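Local coordinates for protein ribosome-associated factor Y (Coxiella burnetii, PDB 3TQM) that probably acts as a ribosome hibernation factor that associates with dimeric 100S ribosomes and takes part in translation regulation, at residues Arg17-Thr20 with Glu21-Leu24; Lys72-Asp75 with Leu76-Lys80; Glu82-Leu85 with Ser86-Lys89; His42-Lys45 with Leu46-Ile49; Val54-Pro57 with Gly58-Ile61. One frame throughout, in Å; residues are numbered along the deposited sequence. Where two conformers were deposited one is given.

Interaction 1: Arg17-Thr20 with Glu21-Leu24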
loop_
_atom_site.group_PDB
_atom_site.type_symbol
_atom_site.label_atom_id
_atom_site.label_comp_id
_atom_site.label_asym_id
_atom_site.label_seq_id
_atom_site.Cartn_x
_atom_site.Cartn_y
_atom_site.Cartn_z
ATOM N N ARG A 17 4.055 -9.664 -5.406
ATOM C CA ARG A 17 4.261 -9.689 -3.969
ATOM C C ARG A 17 5.623 -9.116 -3.610
ATOM O O ARG A 17 5.751 -8.336 -2.667
ATOM C CB ARG A 17 4.144 -11.116 -3.446
ATOM C CG ARG A 17 4.231 -11.203 -1.940
ATOM C CD ARG A 17 3.822 -12.568 -1.446
ATOM N NE ARG A 17 3.632 -12.549 -0.004
ATOM C CZ ARG A 17 2.490 -12.221 0.590
ATOM N NH1 ARG A 17 1.432 -11.891 -0.137
ATOM N NH2 ARG A 17 2.402 -12.223 1.913
ATOM N N GLU A 18 6.641 -9.514 -4.366
ATOM C CA GLU A 18 7.993 -9.021 -4.145
ATOM C C GLU A 18 8.080 -7.535 -4.463
ATOM O O GLU A 18 8.641 -6.757 -3.692
ATOM C CB GLU A 18 9.000 -9.796 -4.993
ATOM C CG GLU A 18 10.418 -9.261 -4.898
ATOM C CD GLU A 18 11.402 -10.070 -5.715
ATOM O OE1 GLU A 18 11.004 -10.601 -6.774
ATOM O OE2 GLU A 18 12.573 -10.181 -5.295
ATOM N N LEU A 19 7.517 -7.151 -5.605
ATOM C CA LEU A 19 7.502 -5.757 -6.032
ATOM C C LEU A 19 6.893 -4.845 -4.969
ATOM O O LEU A 19 7.438 -3.786 -4.657
ATOM C CB LEU A 19 6.729 -5.616 -7.344
ATOM C CG LEU A 19 6.677 -4.238 -8.015
ATOM C CD1 LEU A 19 5.575 -3.350 -7.438
ATOM C CD2 LEU A 19 8.034 -3.547 -7.942
ATOM N N THR A 20 5.761 -5.261 -4.411
ATOM C CA THR A 20 5.067 -4.451 -3.419
ATOM C C THR A 20 5.876 -4.366 -2.132
ATOM O O THR A 20 5.921 -3.323 -1.485
ATOM C CB THR A 20 3.665 -5.008 -3.110
ATOM O OG1 THR A 20 2.894 -5.059 -4.318
ATOM C CG2 THR A 20 2.958 -4.121 -2.101
ATOM N N GLU A 21 6.510 -5.474 -1.766
ATOM C CA GLU A 21 7.352 -5.522 -0.576
ATOM C C GLU A 21 8.489 -4.507 -0.641
ATOM O O GLU A 21 8.663 -3.705 0.274
ATOM C CB GLU A 21 7.931 -6.922 -0.378
ATOM C CG GLU A 21 7.016 -7.882 0.357
ATOM C CD GLU A 21 7.645 -9.249 0.545
ATOM O OE1 GLU A 21 8.827 -9.419 0.174
ATOM O OE2 GLU A 21 6.957 -10.153 1.061
ATOM N N LYS A 22 9.257 -4.545 -1.725
ATOM C CA LYS A 22 10.442 -3.705 -1.840
ATOM C C LYS A 22 10.098 -2.220 -1.926
ATOM O O LYS A 22 10.874 -1.373 -1.486
ATOM C CB LYS A 22 11.301 -4.123 -3.036
ATOM C CG LYS A 22 10.811 -3.611 -4.371
ATOM C CD LYS A 22 11.890 -3.757 -5.429
ATOM C CE LYS A 22 11.472 -3.100 -6.734
ATOM N NZ LYS A 22 12.569 -3.105 -7.740
ATOM N N LYS A 23 8.934 -1.907 -2.486
ATOM C CA LYS A 23 8.497 -0.516 -2.573
ATOM C C LYS A 23 8.055 0.026 -1.216
ATOM O O LYS A 23 8.263 1.198 -0.911
ATOM C CB LYS A 23 7.382 -0.352 -3.603
ATOM C CG LYS A 23 7.884 -0.099 -5.008
ATOM C CD LYS A 23 6.733 0.198 -5.952
ATOM C CE LYS A 23 7.234 0.473 -7.358
ATOM N NZ LYS A 23 6.162 0.231 -8.368
ATOM N N LEU A 24 7.440 -0.829 -0.408
ATOM C CA LEU A 24 7.021 -0.437 0.929
ATOM C C LEU A 24 8.234 -0.210 1.814
ATOM O O LEU A 24 8.226 0.656 2.686
ATOM C CB LEU A 24 6.113 -1.501 1.542
ATOM C CG LEU A 24 4.661 -1.504 1.075
ATOM C CD1 LEU A 24 3.947 -2.727 1.609
ATOM C CD2 LEU A 24 3.965 -0.234 1.528
#
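Helix 14-24 brings Arg17 to Thr20 onto Glu21 to Leu24 over its last two turns, in contacts between residues three and four positions apart. Four successive i to i+4 bonds define the two turns: Glu21 N to Arg17 O, Lys22 N to Glu18 O, Lys23 N to Leu19 O and Leu24 N to Thr20 O. The Lys22 N to Glu18 O bond is the straightest, 3.0 Å long with an N-H...O angle of 167°. Leu19 reaches along the helix with CG anti to its own N (chi1 -176°), which brings its two methyls against Lys22 and Lys23, CD2 touching both. Leu19 CD1 lies 3.7 Å from Lys23 NZ, while Leu19 CD2 meets Lys22 CE, also at 3.7 Å. The ammonium of Lys23 is held elsewhere, by a salt bridge to Asp75 of helix 70-89. This helix is the crossover of the beta-alpha-beta unit formed by strand 2-8, helix 14-24 and strand 36-44, and Thr20 and Leu24 are the buried residues of these two turns. Their side chains run side by side in the same direction, Thr20 CG2 being 4.1 Å from Leu24 CD1, and both touch Ile39 on strand 36-44. Thr20 OG1 is bonded to Leu16 O one turn earlier, which satisfies a buried hydroxyl. Along a more exposed flank, Glu21 folds back over the preceding turn, its CG 3.3 Å from Arg17 O. Its carboxylate plane is turned 68° from the Arg17 guanidinium, and Glu21 OE2 sits 4.2 Å from Arg17 NE, well out of the guanidinium plane; the attraction is between charges alone.

Interaction 2: Lys72-Asp75 with Leu76-Lys80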
loop_
_atom_site.group_PDB
_atom_site.type_symbol
_atom_site.label_atom_id
_atom_site.label_comp_id
_atom_site.label_asym_id
_atom_site.label_seq_id
_atom_site.Cartn_x
_atom_site.Cartn_y
_atom_site.Cartn_z
ATOM N N LYS A 72 1.089 -0.988 -11.875
ATOM C CA LYS A 72 0.996 0.462 -11.955
ATOM C C LYS A 72 0.204 1.017 -10.770
ATOM O O LYS A 72 0.515 2.089 -10.251
ATOM C CB LYS A 72 0.336 0.884 -13.267
ATOM C CG LYS A 72 0.475 2.363 -13.577
ATOM C CD LYS A 72 -0.298 2.746 -14.828
ATOM C CE LYS A 72 0.033 4.165 -15.262
ATOM N NZ LYS A 72 -0.137 5.138 -14.146
ATOM N N THR A 73 -0.814 0.274 -10.343
ATOM C CA THR A 73 -1.645 0.683 -9.216
ATOM C C THR A 73 -0.834 0.759 -7.926
ATOM O O THR A 73 -0.957 1.714 -7.162
ATOM C CB THR A 73 -2.828 -0.279 -9.001
ATOM O OG1 THR A 73 -3.599 -0.368 -10.206
ATOM C CG2 THR A 73 -3.712 0.220 -7.869
ATOM N N VAL A 74 -0.014 -0.261 -7.687
ATOM C CA VAL A 74 0.854 -0.285 -6.514
ATOM C C VAL A 74 1.691 0.982 -6.464
ATOM O O VAL A 74 1.772 1.650 -5.434
ATOM C CB VAL A 74 1.789 -1.505 -6.524
ATOM C CG1 VAL A 74 2.896 -1.334 -5.495
ATOM C CG2 VAL A 74 0.999 -2.782 -6.266
ATOM N N ASP A 75 2.303 1.310 -7.596
ATOM C CA ASP A 75 3.132 2.501 -7.711
ATOM C C ASP A 75 2.347 3.744 -7.308
ATOM O O ASP A 75 2.856 4.599 -6.584
ATOM C CB ASP A 75 3.646 2.647 -9.144
ATOM C CG ASP A 75 4.951 3.411 -9.219
ATOM O OD1 ASP A 75 6.013 2.763 -9.324
ATOM O OD2 ASP A 75 4.919 4.658 -9.167
ATOM N N LEU A 76 1.107 3.836 -7.775
ATOM C CA LEU A 76 0.245 4.971 -7.452
ATOM C C LEU A 76 -0.067 5.042 -5.960
ATOM O O LEU A 76 -0.048 6.119 -5.363
ATOM C CB LEU A 76 -1.054 4.906 -8.260
ATOM C CG LEU A 76 -1.070 5.570 -9.643
ATOM C CD1 LEU A 76 0.143 5.171 -10.466
ATOM C CD2 LEU A 76 -2.360 5.236 -10.379
ATOM N N LEU A 77 -0.356 3.890 -5.364
ATOM C CA LEU A 77 -0.708 3.825 -3.950
ATOM C C LEU A 77 0.449 4.282 -3.066
ATOM O O LEU A 77 0.232 4.854 -1.997
ATOM C CB LEU A 77 -1.136 2.409 -3.564
ATOM C CG LEU A 77 -1.596 2.220 -2.117
ATOM C CD1 LEU A 77 -2.754 3.152 -1.793
ATOM C CD2 LEU A 77 -1.983 0.774 -1.857
HETATM N N MSE A 78 1.675 4.025 -3.514
HETATM C CA MSE A 78 2.855 4.449 -2.770
HETATM C C MSE A 78 2.922 5.972 -2.663
HETATM O O MSE A 78 3.240 6.511 -1.606
HETATM C CB MSE A 78 4.132 3.907 -3.414
HETATM C CG MSE A 78 4.223 2.389 -3.481
HETATM SE SE MSE A 78 4.122 1.509 -1.737
HETATM C CE MSE A 78 2.239 1.006 -1.756
ATOM N N HIS A 79 2.619 6.659 -3.761
ATOM C CA HIS A 79 2.620 8.121 -3.775
ATOM C C HIS A 79 1.565 8.678 -2.829
ATOM O O HIS A 79 1.802 9.664 -2.135
ATOM C CB HIS A 79 2.384 8.662 -5.186
ATOM C CG HIS A 79 3.491 8.358 -6.146
ATOM N ND1 HIS A 79 4.723 8.971 -6.080
ATOM C CD2 HIS A 79 3.547 7.512 -7.202
ATOM C CE1 HIS A 79 5.493 8.512 -7.050
ATOM N NE2 HIS A 79 4.803 7.626 -7.746
ATOM N N LYS A 80 0.396 8.049 -2.812
ATOM C CA LYS A 80 -0.666 8.456 -1.900
ATOM C C LYS A 80 -0.255 8.217 -0.449
ATOM O O LYS A 80 -0.553 9.029 0.430
ATOM C CB LYS A 80 -1.969 7.715 -2.215
ATOM C CG LYS A 80 -2.634 8.166 -3.505
ATOM C CD LYS A 80 -4.040 7.595 -3.644
ATOM C CE LYS A 80 -4.780 8.248 -4.801
ATOM N NZ LYS A 80 -6.194 7.794 -4.900
#
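Regular i to i+4 hydrogen bonds carry the chain from Lys72-Asp75 into Leu76-Lys80: Leu76 N to Lys72 O, Leu77 N to Thr73 O at 2.9 Å, and Met78 N to Val74 O at 3.1 Å. Met78 N also makes a weak, more bent bond of 3.3 Å to Asp75 O, so this amide is shared between two carbonyls. Among the side chains, Asp75 and His79 meet one turn apart. A weak bond runs from His79 NE2 to Asp75 OD2 (3.3 Å, N-H...O angle 131°), and the carboxylate and ring planes stand 49° apart. The other carboxylate oxygen, OD1, pairs with Lys23 of helix 14-24, so the two oxygens serve different partners. On the same outer side, the Lys72 chain is extended until its last torsion (chi4 -53°), where a bend carries NZ to 3.7 Å from Leu76 CD1. The inward side is apolar: Val74 CG1 approaches CG of Met78, a selenomethionine, at 4.4 Å, and both residues also touch helix 14-24. Thr73 and Leu77 point to the sheet, both meeting Val50; Thr73 OG1 is bonded to Ser67 OG and probably to Lys48 O, with Asp69 O another possible acceptor. A more exposed, largely polar flank that includes Leu76, set against buried residues shared by sheet and neighbouring helix, is characteristic of an amphipathic helix in a two-layer alpha/beta sandwich, here the closing helix of the beta-alpha-beta-beta-beta-alpha fold of the HPF/YfiA family.

Interaction 3: Glu82-Leu85 with Ser86-Lys89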
loop_
_atom_site.group_PDB
_atom_site.type_symbol
_atom_site.label_atom_id
_atom_site.label_comp_id
_atom_site.label_asym_id
_atom_site.label_seq_id
_atom_site.Cartn_x
_atom_site.Cartn_y
_atom_site.Cartn_z
ATOM N N GLU A 82 2.938 8.107 0.731
ATOM C CA GLU A 82 3.979 9.074 1.055
ATOM C C GLU A 82 3.381 10.436 1.369
ATOM O O GLU A 82 3.795 11.101 2.318
ATOM C CB GLU A 82 4.995 9.182 -0.084
ATOM C CG GLU A 82 5.786 7.910 -0.317
ATOM C CD GLU A 82 7.175 8.178 -0.862
ATOM O OE1 GLU A 82 7.285 8.685 -1.997
ATOM O OE2 GLU A 82 8.160 7.887 -0.147
ATOM N N THR A 83 2.408 10.848 0.565
ATOM C CA THR A 83 1.680 12.079 0.830
ATOM C C THR A 83 1.097 12.054 2.240
ATOM O O THR A 83 1.289 12.988 3.017
ATOM C CB THR A 83 0.533 12.292 -0.181
ATOM O OG1 THR A 83 1.072 12.419 -1.502
ATOM C CG2 THR A 83 -0.253 13.550 0.162
ATOM N N GLN A 84 0.393 10.976 2.567
ATOM C CA GLN A 84 -0.272 10.855 3.863
ATOM C C GLN A 84 0.724 10.770 5.019
ATOM O O GLN A 84 0.452 11.253 6.122
ATOM C CB GLN A 84 -1.215 9.651 3.879
ATOM C CG GLN A 84 -2.441 9.827 2.997
ATOM C CD GLN A 84 -3.187 11.114 3.296
ATOM O OE1 GLN A 84 -3.505 11.884 2.390
ATOM N NE2 GLN A 84 -3.468 11.354 4.574
ATOM N N LEU A 85 1.874 10.156 4.760
ATOM C CA LEU A 85 2.940 10.082 5.749
ATOM C C LEU A 85 3.571 11.455 5.978
ATOM O O LEU A 85 3.958 11.787 7.095
ATOM C CB LEU A 85 4.003 9.067 5.323
ATOM C CG LEU A 85 3.658 7.593 5.549
ATOM C CD1 LEU A 85 4.558 6.687 4.723
ATOM C CD2 LEU A 85 3.748 7.240 7.028
ATOM N N SER A 86 3.668 12.254 4.922
ATOM C CA SER A 86 4.221 13.597 5.050
ATOM C C SER A 86 3.307 14.511 5.860
ATOM O O SER A 86 3.782 15.388 6.577
ATOM C CB SER A 86 4.522 14.207 3.680
ATOM O OG SER A 86 5.686 13.629 3.113
ATOM N N LYS A 87 1.998 14.311 5.739
ATOM C CA LYS A 87 1.042 15.051 6.560
ATOM C C LYS A 87 1.161 14.606 8.016
ATOM O O LYS A 87 1.167 15.431 8.931
ATOM C CB LYS A 87 -0.389 14.843 6.060
ATOM C CG LYS A 87 -0.690 15.518 4.733
ATOM C CD LYS A 87 -2.144 15.323 4.329
ATOM C CE LYS A 87 -2.461 16.075 3.044
ATOM N NZ LYS A 87 -3.867 15.850 2.593
ATOM N N TYR A 88 1.251 13.297 8.218
ATOM C CA TYR A 88 1.466 12.732 9.539
ATOM C C TYR A 88 2.672 13.384 10.203
ATOM O O TYR A 88 2.595 13.857 11.338
ATOM C CB TYR A 88 1.673 11.220 9.431
ATOM C CG TYR A 88 2.296 10.588 10.652
ATOM C CD1 TYR A 88 1.516 10.209 11.736
ATOM C CD2 TYR A 88 3.664 10.363 10.717
ATOM C CE1 TYR A 88 2.082 9.629 12.852
ATOM C CE2 TYR A 88 4.240 9.784 11.830
ATOM C CZ TYR A 88 3.443 9.419 12.894
ATOM O OH TYR A 88 4.008 8.842 14.007
ATOM N N LYS A 89 3.788 13.411 9.483
ATOM C CA LYS A 89 5.016 14.013 9.990
ATOM C C LYS A 89 4.830 15.503 10.268
ATOM O O LYS A 89 5.347 16.028 11.251
ATOM C CB LYS A 89 6.160 13.796 8.998
ATOM C CG LYS A 89 7.480 14.414 9.420
ATOM C CD LYS A 89 8.533 14.218 8.344
ATOM C CE LYS A 89 9.877 14.786 8.768
ATOM N NZ LYS A 89 10.898 14.600 7.700
#
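Glu82 and Ser86 meet near the C-terminal end of helix 70-89, the long final helix of the alpha/beta sandwich, where every main-chain acceptor of Glu82-Leu85 receives an amide from Ser86-Lys89. Ser86 N donates to Glu82 O at 2.9 Å, and the series continues with Lys87 N to Thr83 O, Tyr88 N to Gln84 O and Lys89 N to Leu85 O. The four consecutive i to i+4 bonds, with N-H...O angles of 148° to 163°, carry the helical pattern through Lys89. Ser86 OG, beside its own backbone N (chi1 -75°), lies 3.3 Å from Glu82 O, a weak bond at most, whose proton could serve another acceptor. Several polar ends are satisfied outside these turns: Glu82 OE2 takes the amide of Gln28, Thr83 OG1 bonds to His79 O, and Tyr88 OH to Glu33 OE1. The Gln84 and Lys87 chains cross at a slant, Gln84 OE1 staying 4.0 Å from Lys87 NZ. Leu85 is the buried member, touching Ile61 and Leu56 of the sheet and Ile27 of a loop. Its carbonyl oxygen has a second neighbour besides the amide of Lys89: Leu85 O lies at the edge of the Tyr88 ring and in its plane, 3.9 Å from Tyr88 CD2.

Interaction 4: His42-Lys45 with Leu46-Ile49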
loop_
_atom_site.group_PDB
_atom_site.type_symbol
_atom_site.label_atom_id
_atom_site.label_comp_id
_atom_site.label_asym_id
_atom_site.label_seq_id
_atom_site.Cartn_x
_atom_site.Cartn_y
_atom_site.Cartn_z
ATOM N N HIS A 42 -7.529 -6.175 -5.338
ATOM C CA HIS A 42 -8.791 -6.623 -5.899
ATOM C C HIS A 42 -9.065 -5.966 -7.238
ATOM O O HIS A 42 -8.564 -4.884 -7.533
ATOM C CB HIS A 42 -9.955 -6.407 -4.921
ATOM C CG HIS A 42 -10.003 -5.038 -4.320
ATOM N ND1 HIS A 42 -9.067 -4.588 -3.412
ATOM C CD2 HIS A 42 -10.890 -4.028 -4.477
ATOM C CE1 HIS A 42 -9.370 -3.355 -3.046
ATOM N NE2 HIS A 42 -10.473 -2.993 -3.677
ATOM N N ILE A 43 -9.858 -6.647 -8.051
ATOM C CA ILE A 43 -10.201 -6.159 -9.379
ATOM C C ILE A 43 -11.711 -5.996 -9.530
ATOM O O ILE A 43 -12.491 -6.838 -9.085
ATOM C CB ILE A 43 -9.632 -7.060 -10.500
ATOM C CG1 ILE A 43 -10.548 -8.253 -10.781
ATOM C CG2 ILE A 43 -8.218 -7.513 -10.155
ATOM C CD1 ILE A 43 -11.346 -8.114 -12.065
ATOM N N ASN A 44 -12.116 -4.892 -10.145
ATOM C CA ASN A 44 -13.515 -4.661 -10.466
ATOM C C ASN A 44 -13.646 -4.402 -11.961
ATOM O O ASN A 44 -13.504 -3.267 -12.422
ATOM C CB ASN A 44 -14.078 -3.492 -9.658
ATOM C CG ASN A 44 -15.581 -3.347 -9.816
ATOM O OD1 ASN A 44 -16.140 -3.655 -10.869
ATOM N ND2 ASN A 44 -16.241 -2.872 -8.768
ATOM N N LYS A 45 -13.912 -5.471 -12.706
ATOM C CA LYS A 45 -13.898 -5.441 -14.166
ATOM C C LYS A 45 -12.499 -5.132 -14.691
ATOM O O LYS A 45 -11.596 -5.963 -14.585
ATOM C CB LYS A 45 -14.928 -4.446 -14.712
ATOM C CG LYS A 45 -16.371 -4.878 -14.494
ATOM C CD LYS A 45 -17.349 -3.866 -15.062
ATOM C CE LYS A 45 -18.783 -4.353 -14.917
ATOM N NZ LYS A 45 -19.766 -3.358 -15.428
ATOM N N LEU A 46 -12.322 -3.940 -15.251
ATOM C CA LEU A 46 -11.027 -3.531 -15.792
ATOM C C LEU A 46 -10.185 -2.789 -14.759
ATOM O O LEU A 46 -9.012 -2.500 -14.997
ATOM C CB LEU A 46 -11.212 -2.660 -17.037
ATOM C CG LEU A 46 -11.818 -3.329 -18.270
ATOM C CD1 LEU A 46 -12.125 -2.292 -19.336
ATOM C CD2 LEU A 46 -10.890 -4.406 -18.812
ATOM N N LYS A 47 -10.786 -2.482 -13.614
ATOM C CA LYS A 47 -10.106 -1.715 -12.574
ATOM C C LYS A 47 -9.257 -2.603 -11.664
ATOM O O LYS A 47 -9.755 -3.555 -11.060
ATOM C CB LYS A 47 -11.115 -0.908 -11.747
ATOM C CG LYS A 47 -11.899 0.114 -12.563
ATOM C CD LYS A 47 -12.724 1.042 -11.674
ATOM C CE LYS A 47 -13.735 0.271 -10.837
ATOM N NZ LYS A 47 -14.564 1.170 -9.982
ATOM N N LYS A 48 -7.969 -2.285 -11.583
ATOM C CA LYS A 48 -7.047 -2.991 -10.703
ATOM C C LYS A 48 -6.826 -2.175 -9.438
ATOM O O LYS A 48 -5.864 -1.409 -9.345
ATOM C CB LYS A 48 -5.705 -3.221 -11.403
ATOM C CG LYS A 48 -5.802 -3.988 -12.710
ATOM C CD LYS A 48 -6.533 -5.306 -12.518
ATOM C CE LYS A 48 -6.460 -6.164 -13.774
ATOM N NZ LYS A 48 -6.991 -5.447 -14.966
ATOM N N ILE A 49 -7.716 -2.339 -8.464
ATOM C CA ILE A 49 -7.649 -1.564 -7.226
ATOM C C ILE A 49 -6.697 -2.164 -6.195
ATOM O O ILE A 49 -6.712 -3.372 -5.945
ATOM C CB ILE A 49 -9.035 -1.420 -6.576
ATOM C CG1 ILE A 49 -10.016 -0.752 -7.537
ATOM C CG2 ILE A 49 -8.938 -0.640 -5.281
ATOM C CD1 ILE A 49 -10.823 -1.725 -8.358
#
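His42-Asn44 and Lys47-Ile49 run antiparallel at 152°, their short axes approaching to 4.7 Å, and a type II' turn from Asn44 to Lys47 joins them. The hydrogen-bonded pair Asn44-Lys47 closes the hairpin: Asn44 N donates to Lys47 O at 2.9 Å in the carbonyl plane, whereas the return bond, Lys47 N to Asn44 O, is 3.1 Å long and arrives 60° out of the Asn44 carbonyl plane. Farther from the turn, His42 N donates to Ile49 O at 3.0 Å, and the reverse bond from Ile49 N is weak. Between these pairs sits the non-hydrogen-bonded pair Ile43-Lys48, with Ile43 CA making a C-H...O contact of 3.1 Å to Lys47 O. Ile43 and Lys48 project from one face and lie side by side, Ile43 CG2 against Lys48 CD at 3.6 Å. The lysine chain bends at chi2 and chi4, presenting its aliphatic middle to the isoleucine, while NZ makes a weak bond to Asp68 O. From the other face rise His42, Asn44, Lys47 and Ile49. Asn44 CB touches both Ile49 CD1 (3.9 Å) and Lys47 CE (4.0 Å), alongside the lysine. Ile49 CB is placed over one face of the His42 imidazole, but the histidine was modelled in two conformers, so this CH-pi contact is doubtful. Chemically, the methylene parts of Lys47 and Lys48 pack on neighbours within the hairpin; together with Lys45 in the turn they may give this exposed end a net positive character, partly offset by Glu66 beside Lys47.

Interaction 5: Val54-Pro57 with Gly58-Ile61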
loop_
_atom_site.group_PDB
_atom_site.type_symbol
_atom_site.label_atom_id
_atom_site.label_comp_id
_atom_site.label_asym_id
_atom_site.label_seq_id
_atom_site.Cartn_x
_atom_site.Cartn_y
_atom_site.Cartn_z
ATOM N N VAL A 54 -2.411 1.445 7.007
ATOM C CA VAL A 54 -1.127 1.596 7.688
ATOM C C VAL A 54 -1.276 2.118 9.115
ATOM O O VAL A 54 -1.951 3.117 9.358
ATOM C CB VAL A 54 -0.190 2.537 6.910
ATOM C CG1 VAL A 54 1.051 2.852 7.731
ATOM C CG2 VAL A 54 0.183 1.914 5.572
ATOM N N LYS A 55 -0.630 1.435 10.054
ATOM C CA LYS A 55 -0.751 1.775 11.463
ATOM C C LYS A 55 0.510 2.439 12.012
ATOM O O LYS A 55 1.592 1.851 12.009
ATOM C CB LYS A 55 -1.106 0.530 12.279
ATOM C CG LYS A 55 -1.269 0.781 13.770
ATOM C CD LYS A 55 -2.248 1.913 14.048
ATOM C CE LYS A 55 -2.427 2.125 15.543
ATOM N NZ LYS A 55 -3.066 3.432 15.848
ATOM N N LEU A 56 0.353 3.676 12.467
ATOM C CA LEU A 56 1.422 4.422 13.110
ATOM C C LEU A 56 1.028 4.629 14.564
ATOM O O LEU A 56 -0.124 4.396 14.933
ATOM C CB LEU A 56 1.610 5.778 12.430
ATOM C CG LEU A 56 1.943 5.777 10.939
ATOM C CD1 LEU A 56 1.264 6.949 10.250
ATOM C CD2 LEU A 56 3.450 5.800 10.697
ATOM N N PRO A 57 1.982 5.059 15.403
ATOM C CA PRO A 57 1.635 5.337 16.801
ATOM C C PRO A 57 0.663 6.511 16.908
ATOM O O PRO A 57 1.030 7.648 16.604
ATOM C CB PRO A 57 2.986 5.701 17.431
ATOM C CG PRO A 57 4.010 5.067 16.535
ATOM C CD PRO A 57 3.429 5.186 15.157
ATOM N N GLY A 58 -0.569 6.231 17.324
ATOM C CA GLY A 58 -1.551 7.275 17.556
ATOM C C GLY A 58 -2.526 7.528 16.422
ATOM O O GLY A 58 -3.526 8.216 16.611
ATOM N N SER A 59 -2.245 6.981 15.244
ATOM C CA SER A 59 -3.105 7.219 14.088
ATOM C C SER A 59 -3.074 6.091 13.065
ATOM O O SER A 59 -2.303 5.143 13.191
ATOM C CB SER A 59 -2.747 8.551 13.415
ATOM O OG SER A 59 -1.371 8.591 13.062
ATOM N N THR A 60 -3.927 6.207 12.053
ATOM C CA THR A 60 -4.035 5.187 11.021
ATOM C C THR A 60 -4.230 5.833 9.654
ATOM O O THR A 60 -5.037 6.751 9.500
ATOM C CB THR A 60 -5.207 4.231 11.299
ATOM O OG1 THR A 60 -5.038 3.629 12.586
ATOM C CG2 THR A 60 -5.276 3.142 10.243
ATOM N N ILE A 61 -3.489 5.350 8.662
ATOM C CA ILE A 61 -3.615 5.850 7.298
ATOM C C ILE A 61 -4.319 4.833 6.404
ATOM O O ILE A 61 -3.900 3.679 6.317
ATOM C CB ILE A 61 -2.237 6.192 6.691
ATOM C CG1 ILE A 61 -1.609 7.387 7.415
ATOM C CG2 ILE A 61 -2.360 6.479 5.204
ATOM C CD1 ILE A 61 -0.260 7.814 6.852
HETATM O O HOH W 1 -5.423 4.608 15.528
HETATM O O HOH W 2 -0.152 9.823 15.255
#
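Backbone hydrogen bonds pair Val54-Leu56 with Ser59-Ile61 in antiparallel register. Val54 and Ile61 exchange two nearly linear bonds of 2.8 Å each, Val54 N to Ile61 O and Ile61 N to Val54 O, both donors lying in the carbonyl planes. Nearer the turn the exchange is uneven: Leu56 N reaches Ser59 O at 3.1 Å, but the bond from Ser59 N to Leu56 O is weak. Gly58 adopts a positive phi of 97° in the turn.

Side-chain polar contacts gather mainly above the Lys55-Thr60 pair. Lys55 leaves with CG anti to the backbone N and bends at chi2 (53°), curling its ammonium back over the turn. There NZ donates to Ser59 O at 3.3 Å from 58° out of the carbonyl plane, on the face opposite that used by Leu56 N, so two donors grip this oxygen. NZ also makes a weak bond to Leu56 O. One water, on the Lys55-Thr60 face, links Lys55 NZ (2.7 Å) to Thr60 OG1; a second, on the side of Leu56 and Ile61, donates to Pro57 O and is hydrogen-bonded to Ser59 OG at 2.8 Å.

Apolar contacts dominate the face of Val54, Leu56 and Ile61, where Ser59 also lies. Leu56 CD1 meets Ile61 CD1 at 3.8 Å, and Val54 CB faces Ile61 CB. Tyr88 of helix 70-89 covers Leu56. The hydrogen-bonded pair Leu56-Ser59, one of its bonds weak, closed by a type II turn with Pro57 and Gly58 at its centre, makes a two-residue beta hairpin, here joining strands 47-56 and 59-65 at one margin of the sheet.

Overall arrangement
From the N terminus, interaction 1 lies in the crossover helix after strand 2-8. Interactions 4 and 5 close successive hairpins at the two ends of strand 47-56, their centres about 26 Å apart and on opposite sides of the chain centre. Interactions 2 and 3 adjoin along helix 70-89, which follows strand 59-65. All five are local and in series, so none nests within or crosses another. Spatial ties come through the last helix: interaction 2 joins interaction 1 through Leu24-Met78 packing and interaction 4 through a probable Thr73-Lys48 hydrogen bond, while interaction 3 packs Tyr88 on interaction 5. The last helix thus joins the crossover helix to both hairpins.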